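Local structure of alpha-glucosidase (Pseudoalteromonas sp. K8, 5HQA) at residues L189-A194 against V218-A223; T210-G215 against G412-N417; L38-K43 against F110-P115; N122-K127 against S214-K219. The protein hydrolyses alpha-glucosidic bonds as a family 97 glycoside hydrolase, with a bound calcium ion and activation by chloride. One frame throughout, in Å; residues are numbered along the deposited sequence.

Contact 1: residues L189-A194 against V218-A223; sequences LVDYAA and VKKQGA
Asp-191 and Lys-220 meet tip to tip across the contact and make its polar half. Lys-220 NZ forms a salt bridge with Asp-191 OD2 at 3.0 Å, coming from above the carboxylate plane (54° out of it). The same ammonium group donates to the backbone Asp-191 O at 2.9 Å, so one residue of the loop grips it twice. Water 1 adds a third partner at 2.9 Å from NZ and passes the link on to Val-190 O. A bend of the lysine chain at chi2 (-73°), which sets CD, starts the turn toward the loop. The other carboxylate oxygen, Asp-191 OD1, is taken by Gln-413 NE2 and Asn-417 ND2 of helix 413-428.

The apolar half belongs to Val-218. Its CG2 methyl sits over the centre of the Tyr-192 ring, 3.7 Å from the centroid and 5° off the normal, a CH-pi contact. CG1 reaches the rim of the same ring, 3.6 Å from Tyr-192 CD1, while Lys-220 CE lies at the ring edge. Ala-193 CB also touches Val-218 CG2, at 3.9 Å. Tyr-192 OH is held elsewhere, by Glu-128.

This is a loop between strands 181-187 and 195-199 folded against strand 218-221 within the beta-sandwich-like N-terminal domain of family 97 enzymes, away from the sugar and metal sites.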
# COMPACT_ATOMS: atom_id res chain seq x y z
N LEU A 189 -10.74 -6.88 -2.65
CA LEU A 189 -10.67 -8.13 -1.89
C LEU A 189 -11.66 -8.03 -0.73
O LEU A 189 -11.34 -7.46 0.31
CB LEU A 189 -9.25 -8.39 -1.42
CG LEU A 189 -9.03 -9.60 -0.51
CD1 LEU A 189 -9.53 -10.90 -1.14
CD2 LEU A 189 -7.54 -9.70 -0.16
N VAL A 190 -12.86 -8.58 -0.94
CA VAL A 190 -13.98 -8.47 -0.01
C VAL A 190 -14.57 -9.85 0.20
O VAL A 190 -14.91 -10.53 -0.78
CB VAL A 190 -15.07 -7.52 -0.55
CG1 VAL A 190 -16.26 -7.47 0.41
CG2 VAL A 190 -14.51 -6.13 -0.80
N ASP A 191 -14.70 -10.27 1.46
CA ASP A 191 -15.31 -11.55 1.83
C ASP A 191 -14.69 -12.71 1.04
O ASP A 191 -15.40 -13.57 0.49
CB ASP A 191 -16.83 -11.52 1.64
CG ASP A 191 -17.50 -12.76 2.21
OD1 ASP A 191 -17.01 -13.26 3.24
OD2 ASP A 191 -18.49 -13.25 1.61
N TYR A 192 -13.37 -12.75 0.99
CA TYR A 192 -12.66 -13.75 0.21
C TYR A 192 -11.25 -13.84 0.77
O TYR A 192 -10.82 -12.98 1.54
CB TYR A 192 -12.66 -13.37 -1.27
CG TYR A 192 -12.50 -14.50 -2.27
CD1 TYR A 192 -13.61 -15.22 -2.72
CD2 TYR A 192 -11.25 -14.81 -2.81
CE1 TYR A 192 -13.47 -16.24 -3.67
CE2 TYR A 192 -11.10 -15.82 -3.76
CZ TYR A 192 -12.22 -16.53 -4.18
OH TYR A 192 -12.08 -17.52 -5.12
N ALA A 193 -10.55 -14.91 0.41
CA ALA A 193 -9.18 -15.12 0.85
C ALA A 193 -8.21 -14.45 -0.11
O ALA A 193 -8.42 -14.47 -1.33
CB ALA A 193 -8.88 -16.62 0.94
N ALA A 194 -7.14 -13.87 0.43
CA ALA A 194 -6.14 -13.25 -0.43
C ALA A 194 -5.48 -14.29 -1.33
O ALA A 194 -5.31 -15.45 -0.96
CB ALA A 194 -5.06 -12.54 0.39
N VAL A 218 -12.33 -20.44 1.18
CA VAL A 218 -13.40 -19.43 1.15
C VAL A 218 -14.73 -20.09 1.44
O VAL A 218 -15.11 -21.06 0.76
CB VAL A 218 -13.48 -18.69 -0.20
CG1 VAL A 218 -14.55 -17.59 -0.12
CG2 VAL A 218 -12.12 -18.11 -0.59
N LYS A 219 -15.47 -19.54 2.39
CA LYS A 219 -16.82 -19.98 2.71
C LYS A 219 -17.82 -19.04 2.04
O LYS A 219 -17.76 -17.82 2.24
CB LYS A 219 -17.03 -20.00 4.22
CG LYS A 219 -16.01 -20.85 4.97
CD LYS A 219 -16.10 -20.65 6.48
CE LYS A 219 -15.09 -21.52 7.22
NZ LYS A 219 -15.11 -21.27 8.69
N LYS A 220 -18.73 -19.60 1.25
CA LYS A 220 -19.79 -18.83 0.60
C LYS A 220 -21.12 -19.56 0.76
O LYS A 220 -21.17 -20.78 0.96
CB LYS A 220 -19.51 -18.60 -0.89
CG LYS A 220 -18.29 -17.74 -1.20
CD LYS A 220 -18.54 -16.27 -0.87
CE LYS A 220 -17.43 -15.39 -1.43
NZ LYS A 220 -17.71 -13.94 -1.22
N GLN A 221 -22.20 -18.80 0.67
CA GLN A 221 -23.54 -19.38 0.61
C GLN A 221 -24.18 -18.94 -0.70
O GLN A 221 -24.50 -17.76 -0.87
CB GLN A 221 -24.37 -18.96 1.81
CG GLN A 221 -25.73 -19.60 1.84
CD GLN A 221 -26.52 -19.19 3.05
OE1 GLN A 221 -27.11 -18.10 3.09
NE2 GLN A 221 -26.53 -20.05 4.08
N GLY A 222 -24.34 -19.88 -1.62
CA GLY A 222 -25.03 -19.57 -2.86
C GLY A 222 -24.16 -18.79 -3.83
O GLY A 222 -22.93 -18.87 -3.80
N ALA A 223 -24.81 -18.02 -4.70
CA ALA A 223 -24.11 -17.26 -5.72
C ALA A 223 -23.01 -16.41 -5.09
O ALA A 223 -23.17 -15.86 -4.00
CB ALA A 223 -25.09 -16.36 -6.47
O HOH W 1 -15.85 -12.63 -2.97
O HOH W 2 -19.94 -15.29 2.66

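Contact 2: residues T210-G215 against G412-N417; sequences TPWSSG and GQFMVN
Thr-210 and Gly-412 bring the two backbones together, CA atoms 4.9 Å apart, at the point where Gly-412 takes the N-cap position of helix 413-428. Water 3 spans the gap: it donates to Thr-210 O at 2.6 Å and accepts from Gln-413 N, an amide of the first helical turn.

Trp-212 carries most of the side-chain contact. Its indole NE1 donates to Gln-413 OE1 at 2.9 Å, nearly straight (160°), with the oxygen lying in the ring plane. With CG anti to the backbone N (chi1 176°) and the chain extended beyond it, Gln-413 carries its amide out to the indole edge; the two planes stand 72° apart. Gln-413 OE1 also accepts from Lys-219 N, so two donors fix it.

Over one indole face lies Phe-414 CB, 3.8 Å from the centroid of the six-membered ring, displaced toward the rim near CH2 and CZ3. The phenyl ring itself meets the indole obliquely, centroids 5.9 Å apart. A leucine in place of Trp-212 would probably leave Gln-413 OE1 without its indole N-H and strip the aromatic face from Phe-414 CB.

Around this junction, strand 405-408 lends Glu-408 to both Trp-212 and Phe-414, Arg-398 of strand 396-399 touches both rings, and Val-363 of helix 363-379 packs on Phe-414, placing the N-terminal domain's loop against the catalytic barrel domain.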
# COMPACT_ATOMS: atom_id res chain seq x y z
N THR A 210 -5.16 -17.98 0.58
CA THR A 210 -4.73 -18.15 1.97
C THR A 210 -5.87 -18.73 2.80
O THR A 210 -6.95 -18.14 2.84
CB THR A 210 -4.28 -16.80 2.53
OG1 THR A 210 -3.18 -16.33 1.75
CG2 THR A 210 -3.84 -16.97 3.97
N PRO A 211 -5.68 -19.86 3.46
CA PRO A 211 -6.81 -20.62 4.01
C PRO A 211 -7.16 -20.24 5.44
O PRO A 211 -6.39 -19.60 6.16
CB PRO A 211 -6.30 -22.06 3.95
CG PRO A 211 -4.84 -21.90 4.25
CD PRO A 211 -4.43 -20.64 3.51
N TRP A 212 -8.34 -20.69 5.85
CA TRP A 212 -8.72 -20.79 7.25
C TRP A 212 -7.86 -21.84 7.96
O TRP A 212 -7.28 -22.73 7.33
CB TRP A 212 -10.18 -21.22 7.40
CG TRP A 212 -11.20 -20.21 6.97
CD1 TRP A 212 -11.59 -19.91 5.69
CD2 TRP A 212 -12.00 -19.40 7.83
NE1 TRP A 212 -12.57 -18.94 5.71
CE2 TRP A 212 -12.84 -18.62 7.02
CE3 TRP A 212 -12.08 -19.26 9.23
CZ2 TRP A 212 -13.75 -17.70 7.55
CZ3 TRP A 212 -12.99 -18.35 9.75
CH2 TRP A 212 -13.81 -17.58 8.91
N SER A 213 -7.82 -21.76 9.30
CA SER A 213 -7.11 -22.78 10.07
C SER A 213 -7.67 -24.17 9.81
O SER A 213 -6.93 -25.16 9.84
CB SER A 213 -7.18 -22.46 11.56
OG SER A 213 -8.54 -22.34 11.97
N SER A 214 -8.98 -24.26 9.54
CA SER A 214 -9.61 -25.55 9.24
C SER A 214 -9.15 -26.13 7.92
O SER A 214 -9.34 -27.33 7.69
CB SER A 214 -11.13 -25.40 9.23
OG SER A 214 -11.55 -24.75 8.04
N GLY A 215 -8.57 -25.33 7.03
CA GLY A 215 -7.99 -25.81 5.80
C GLY A 215 -8.70 -25.36 4.54
O GLY A 215 -8.08 -25.37 3.47
N GLY A 412 -6.18 -14.33 5.28
CA GLY A 412 -7.30 -15.21 4.98
C GLY A 412 -8.63 -14.47 4.96
O GLY A 412 -8.73 -13.29 5.31
N GLN A 413 -9.68 -15.18 4.54
CA GLN A 413 -11.03 -14.60 4.52
C GLN A 413 -11.43 -14.06 5.89
O GLN A 413 -12.03 -12.99 5.99
CB GLN A 413 -12.04 -15.64 4.04
CG GLN A 413 -13.49 -15.17 4.07
CD GLN A 413 -14.45 -16.28 3.66
OE1 GLN A 413 -14.17 -17.46 3.85
NE2 GLN A 413 -15.59 -15.89 3.09
N PHE A 414 -11.11 -14.80 6.96
CA PHE A 414 -11.48 -14.34 8.30
C PHE A 414 -10.93 -12.94 8.57
O PHE A 414 -11.66 -12.04 9.00
CB PHE A 414 -10.99 -15.31 9.37
CG PHE A 414 -11.12 -14.76 10.76
CD1 PHE A 414 -12.36 -14.74 11.40
CD2 PHE A 414 -10.02 -14.19 11.41
CE1 PHE A 414 -12.49 -14.20 12.67
CE2 PHE A 414 -10.15 -13.64 12.68
CZ PHE A 414 -11.38 -13.65 13.31
N MET A 415 -9.62 -12.75 8.35
CA MET A 415 -9.02 -11.45 8.66
C MET A 415 -9.43 -10.39 7.65
O MET A 415 -9.60 -9.22 8.01
CB MET A 415 -7.50 -11.56 8.75
CG MET A 415 -7.03 -12.03 10.13
SD MET A 415 -7.60 -10.94 11.47
CE MET A 415 -6.83 -9.38 11.06
N VAL A 416 -9.58 -10.77 6.37
CA VAL A 416 -10.09 -9.82 5.38
C VAL A 416 -11.38 -9.19 5.89
O VAL A 416 -11.55 -7.97 5.87
CB VAL A 416 -10.28 -10.52 4.02
CG1 VAL A 416 -11.21 -9.69 3.11
CG2 VAL A 416 -8.93 -10.76 3.35
N ASN A 417 -12.28 -10.02 6.41
CA ASN A 417 -13.53 -9.51 6.96
C ASN A 417 -13.32 -8.76 8.26
O ASN A 417 -14.02 -7.77 8.54
CB ASN A 417 -14.52 -10.66 7.16
CG ASN A 417 -15.06 -11.19 5.84
OD1 ASN A 417 -15.04 -10.49 4.83
ND2 ASN A 417 -15.55 -12.44 5.84
O HOH W 3 -9.21 -17.98 4.16

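Contact 3: residues L38-K43 against F110-P115; sequences LGFEFK and FRYEVP
Tyr-112 and Gly-39 make the polar link of this buried contact: the backbone Gly-39 N donates to Tyr-112 OH at 2.9 Å (152°), near the plane of the phenol ring. The hydroxyl has a second partner in Thr-130 OG1 of strand 122-134, so two groups hold the end of the ring in the interior. Gly-39 adopts backbone angles (phi 146°) at which a side chain would be jammed against the carbonyl before it.

Phe-40 presents its edge to the face of Tyr-112, centroids 4.5 Å apart and planes at 53°, an inclined edge-to-face pair. Phe-40 CZ stands 3.5 Å above the phenol plane, displaced toward the rim at Tyr-112 CG, and CE2 comes as near to Tyr-112 CD2. Phe-40 and Tyr-112 run past each other from their two strands, pointing opposite ways.

Aliphatic groups border these rings. Val-114 CG2 lies 4.1 Å from Phe-40 CE2. Leu-38 CB rests 4.1 Å from Tyr-112 CE2, and its CD2 methyl reaches Phe-110 CE1 at 4.0 Å.

Phe-110, Tyr-112 and Val-114 direct their CB atoms at segment 38-43, whereas Glu-113 turns away and is gripped side-on by Arg-111, two nitrogens on one oxygen, with Arg-100 as a further partner. Strands 30-42 and 107-114 belong to different antiparallel sheets, and side chains of both pack together between the sheets, as in the core of a beta-sandwich of the N-terminal galactose-mutarotase-like domain.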
# COMPACT_ATOMS: atom_id res chain seq x y z
N LEU A 38 -8.78 -21.60 -15.72
CA LEU A 38 -9.81 -20.96 -14.92
C LEU A 38 -10.65 -22.04 -14.25
O LEU A 38 -10.88 -23.10 -14.83
CB LEU A 38 -10.73 -20.09 -15.79
CG LEU A 38 -10.01 -18.99 -16.58
CD1 LEU A 38 -10.94 -18.43 -17.65
CD2 LEU A 38 -9.54 -17.89 -15.65
N GLY A 39 -11.12 -21.77 -13.03
CA GLY A 39 -12.05 -22.69 -12.39
C GLY A 39 -11.87 -22.75 -10.88
O GLY A 39 -11.16 -21.95 -10.28
N PHE A 40 -12.56 -23.73 -10.27
CA PHE A 40 -12.61 -23.92 -8.83
C PHE A 40 -12.66 -25.40 -8.47
O PHE A 40 -13.25 -26.21 -9.20
CB PHE A 40 -13.86 -23.30 -8.17
CG PHE A 40 -13.99 -21.83 -8.36
CD1 PHE A 40 -13.30 -20.95 -7.55
CD2 PHE A 40 -14.84 -21.32 -9.33
CE1 PHE A 40 -13.44 -19.57 -7.72
CE2 PHE A 40 -14.98 -19.94 -9.51
CZ PHE A 40 -14.28 -19.07 -8.70
N GLU A 41 -12.08 -25.73 -7.32
CA GLU A 41 -12.37 -26.96 -6.59
C GLU A 41 -12.96 -26.60 -5.23
O GLU A 41 -12.61 -25.58 -4.64
CB GLU A 41 -11.11 -27.83 -6.40
CG GLU A 41 -10.57 -28.34 -7.72
CD GLU A 41 -9.34 -29.22 -7.58
OE1 GLU A 41 -8.91 -29.47 -6.43
OE2 GLU A 41 -8.82 -29.66 -8.62
N PHE A 42 -13.87 -27.46 -4.75
CA PHE A 42 -14.61 -27.25 -3.51
C PHE A 42 -14.39 -28.43 -2.59
O PHE A 42 -13.99 -29.51 -3.02
CB PHE A 42 -16.12 -27.10 -3.76
CG PHE A 42 -16.46 -26.07 -4.80
CD1 PHE A 42 -16.55 -24.74 -4.47
CD2 PHE A 42 -16.72 -26.46 -6.11
CE1 PHE A 42 -16.88 -23.79 -5.43
CE2 PHE A 42 -17.04 -25.51 -7.08
CZ PHE A 42 -17.13 -24.18 -6.73
N LYS A 43 -14.67 -28.22 -1.30
CA LYS A 43 -14.52 -29.31 -0.34
C LYS A 43 -15.47 -30.45 -0.66
O LYS A 43 -15.07 -31.62 -0.65
CB LYS A 43 -14.75 -28.80 1.08
CG LYS A 43 -14.71 -29.91 2.11
CD LYS A 43 -14.89 -29.37 3.51
CE LYS A 43 -15.10 -30.51 4.48
NZ LYS A 43 -15.66 -30.01 5.76
N PHE A 110 -9.97 -9.36 -14.29
CA PHE A 110 -11.06 -10.31 -14.50
C PHE A 110 -11.53 -10.88 -13.17
O PHE A 110 -10.78 -10.94 -12.19
CB PHE A 110 -10.68 -11.44 -15.49
CG PHE A 110 -9.56 -12.34 -15.02
CD1 PHE A 110 -9.84 -13.49 -14.30
CD2 PHE A 110 -8.24 -12.06 -15.34
CE1 PHE A 110 -8.81 -14.34 -13.88
CE2 PHE A 110 -7.21 -12.89 -14.92
CZ PHE A 110 -7.50 -14.04 -14.19
N ARG A 111 -12.80 -11.29 -13.14
CA ARG A 111 -13.35 -11.93 -11.95
C ARG A 111 -14.38 -12.95 -12.38
O ARG A 111 -14.95 -12.88 -13.47
CB ARG A 111 -13.97 -10.92 -10.98
CG ARG A 111 -15.31 -10.39 -11.46
CD ARG A 111 -15.95 -9.51 -10.40
NE ARG A 111 -17.28 -9.06 -10.81
CZ ARG A 111 -17.96 -8.12 -10.19
NH1 ARG A 111 -17.45 -7.51 -9.12
NH2 ARG A 111 -19.16 -7.77 -10.64
N TYR A 112 -14.58 -13.94 -11.52
CA TYR A 112 -15.62 -14.94 -11.73
C TYR A 112 -16.92 -14.43 -11.15
O TYR A 112 -16.94 -13.79 -10.09
CB TYR A 112 -15.27 -16.25 -11.05
CG TYR A 112 -13.99 -16.92 -11.46
CD1 TYR A 112 -12.75 -16.48 -10.99
CD2 TYR A 112 -14.02 -18.06 -12.27
CE1 TYR A 112 -11.57 -17.15 -11.33
CE2 TYR A 112 -12.86 -18.72 -12.62
CZ TYR A 112 -11.64 -18.27 -12.15
OH TYR A 112 -10.50 -18.95 -12.50
N GLU A 113 -18.02 -14.75 -11.82
CA GLU A 113 -19.36 -14.48 -11.31
C GLU A 113 -20.13 -15.78 -11.40
O GLU A 113 -20.46 -16.24 -12.50
CB GLU A 113 -20.03 -13.34 -12.10
CG GLU A 113 -19.26 -12.03 -11.93
CD GLU A 113 -19.78 -10.89 -12.79
OE1 GLU A 113 -20.82 -11.05 -13.46
OE2 GLU A 113 -19.12 -9.81 -12.78
N VAL A 114 -20.35 -16.41 -10.25
CA VAL A 114 -21.03 -17.70 -10.18
C VAL A 114 -22.48 -17.44 -9.78
O VAL A 114 -22.73 -16.99 -8.65
CB VAL A 114 -20.34 -18.65 -9.18
CG1 VAL A 114 -21.07 -19.99 -9.17
CG2 VAL A 114 -18.89 -18.83 -9.57
N PRO A 115 -23.44 -17.72 -10.65
CA PRO A 115 -24.83 -17.36 -10.36
C PRO A 115 -25.52 -18.42 -9.51
O PRO A 115 -25.05 -19.54 -9.33
CB PRO A 115 -25.45 -17.32 -11.76
CG PRO A 115 -24.74 -18.46 -12.46
CD PRO A 115 -23.30 -18.38 -11.96

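Contact 4: residues N122-K127 against S214-K219; sequences NIEITK and SGVAVK
Ala-217 and Val-218 both face Ile-125, forming a classic beta bulge where strand 218-221 begins to pair with strand 122-134. Ile-125 O takes both amides: Ala-217 N at 2.8 Å, nearly along the C=O axis, and Val-218 N at 3.2 Å. In return Ile-125 N donates to Val-218 O at 2.7 Å. Ala-217 CB lies 3.2 Å from Ile-125 O, a close approach that goes with the bulge.

The pairing is antiparallel. Ile-125 and Val-218 are a hydrogen-bonded pair and Glu-124 and Lys-219 the adjoining non-hydrogen-bonded one, set on the other face of the sheet. On the inner face the Ile-125 and Val-218 side chains lie side by side, CD1 of the isoleucine 4.0 Å from CB of the valine, and Phe-40 and Phe-42 of strand 30-42 also meet Ile-125.

Opposite, Glu-124 runs alongside Lys-219, pointing the same way, with its chain extended beyond CG. Its OE1 stays 5.0 Å from Lys-219 NZ, too far for a salt bridge, though the opposite charges probably still attract, while Lys-219 meets the Trp-212 ring in a cation-pi contact. Glu-124 OE1 touches Val-216 CG2 at 3.7 Å and accepts from water 4, which also bonds Ser-214 OG. An alanine at Glu-124 would probably break this water link to Ser-214, remove the carboxylate's contact with Val-216 CG2 and leave Lys-219 without the nearby negative charge. Farther along, water 5 donates to Thr-126 O and to Gly-215 O, tying the turn before the bulge to the end of the paired region.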
# COMPACT_ATOMS: atom_id res chain seq x y z
N ASN A 122 -24.35 -24.05 0.59
CA ASN A 122 -23.21 -23.67 1.43
C ASN A 122 -21.98 -24.34 0.86
O ASN A 122 -21.86 -25.57 0.91
CB ASN A 122 -23.44 -24.07 2.88
CG ASN A 122 -24.61 -23.34 3.49
OD1 ASN A 122 -24.68 -22.11 3.45
ND2 ASN A 122 -25.55 -24.10 4.04
N ILE A 123 -21.07 -23.55 0.30
CA ILE A 123 -19.91 -24.14 -0.35
C ILE A 123 -18.65 -23.62 0.30
O ILE A 123 -18.63 -22.57 0.96
CB ILE A 123 -19.90 -23.89 -1.88
CG1 ILE A 123 -19.91 -22.40 -2.19
CG2 ILE A 123 -21.08 -24.56 -2.55
CD1 ILE A 123 -18.60 -21.91 -2.67
N GLU A 124 -17.58 -24.39 0.15
CA GLU A 124 -16.27 -24.03 0.67
C GLU A 124 -15.27 -24.25 -0.45
O GLU A 124 -15.00 -25.39 -0.84
CB GLU A 124 -15.92 -24.86 1.90
CG GLU A 124 -16.90 -24.66 3.04
CD GLU A 124 -16.54 -25.45 4.27
OE1 GLU A 124 -16.22 -24.84 5.31
OE2 GLU A 124 -16.57 -26.70 4.20
N ILE A 125 -14.73 -23.15 -0.98
CA ILE A 125 -13.70 -23.26 -2.00
C ILE A 125 -12.42 -23.77 -1.35
O ILE A 125 -11.96 -23.24 -0.34
CB ILE A 125 -13.46 -21.90 -2.67
CG1 ILE A 125 -14.72 -21.42 -3.39
CG2 ILE A 125 -12.25 -21.96 -3.63
CD1 ILE A 125 -14.61 -19.98 -3.81
N THR A 126 -11.85 -24.83 -1.94
CA THR A 126 -10.56 -25.34 -1.50
C THR A 126 -9.44 -25.00 -2.47
O THR A 126 -8.27 -25.03 -2.06
CB THR A 126 -10.61 -26.86 -1.31
OG1 THR A 126 -11.11 -27.46 -2.51
CG2 THR A 126 -11.54 -27.21 -0.15
N LYS A 127 -9.75 -24.68 -3.72
CA LYS A 127 -8.72 -24.23 -4.65
C LYS A 127 -9.37 -23.37 -5.72
O LYS A 127 -10.43 -23.73 -6.25
CB LYS A 127 -7.99 -25.42 -5.30
CG LYS A 127 -6.74 -25.01 -6.07
CD LYS A 127 -5.90 -26.20 -6.48
CE LYS A 127 -5.51 -27.03 -5.27
NZ LYS A 127 -4.66 -26.28 -4.31
N SER A 214 -8.98 -24.26 9.54
CA SER A 214 -9.61 -25.55 9.24
C SER A 214 -9.15 -26.13 7.92
O SER A 214 -9.34 -27.33 7.69
CB SER A 214 -11.13 -25.40 9.23
OG SER A 214 -11.55 -24.75 8.04
N GLY A 215 -8.57 -25.33 7.03
CA GLY A 215 -7.99 -25.81 5.80
C GLY A 215 -8.70 -25.36 4.54
O GLY A 215 -8.08 -25.37 3.47
N VAL A 216 -9.97 -24.98 4.62
CA VAL A 216 -10.65 -24.48 3.43
C VAL A 216 -10.25 -23.03 3.20
O VAL A 216 -9.77 -22.34 4.10
CB VAL A 216 -12.18 -24.63 3.53
CG1 VAL A 216 -12.56 -26.09 3.83
CG2 VAL A 216 -12.78 -23.67 4.55
N ALA A 217 -10.44 -22.57 1.96
CA ALA A 217 -10.04 -21.22 1.60
C ALA A 217 -11.17 -20.21 1.79
O ALA A 217 -10.99 -19.20 2.48
CB ALA A 217 -9.54 -21.18 0.15
N VAL A 218 -12.33 -20.44 1.18
CA VAL A 218 -13.40 -19.43 1.15
C VAL A 218 -14.73 -20.09 1.44
O VAL A 218 -15.11 -21.06 0.76
CB VAL A 218 -13.48 -18.69 -0.20
CG1 VAL A 218 -14.55 -17.59 -0.12
CG2 VAL A 218 -12.12 -18.11 -0.59
N LYS A 219 -15.47 -19.54 2.39
CA LYS A 219 -16.82 -19.98 2.71
C LYS A 219 -17.82 -19.04 2.04
O LYS A 219 -17.76 -17.82 2.24
CB LYS A 219 -17.03 -20.00 4.22
CG LYS A 219 -16.01 -20.85 4.97
CD LYS A 219 -16.10 -20.65 6.48
CE LYS A 219 -15.09 -21.52 7.22
NZ LYS A 219 -15.11 -21.27 8.69
O HOH W 4 -14.32 -25.87 7.25
O HOH W 5 -7.78 -24.43 0.79

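Along the chain, contact 3 closes before the others open, apart from segment 122-127, which follows it directly. Contacts 1 and 4 end on the same stretch and share Val-218 and Lys-219; contact 4 also shares Ser-214 and Gly-215 with contact 2. Centres of contacts 1, 2 and 4 lie about 9 to 10 Å apart, and Gln-413 OE1, bonded to Lys-219 N, joins contact 2 to both others. Contact 3 has its centre about 10 Å from that of contact 1, where Tyr-192 meets Phe-40, about 12 Å from contact 4 and about 17 Å from contact 2, which it does not touch. Together they connect the sandwich core, across strand 218-221, with helix 413-428 of the catalytic domain.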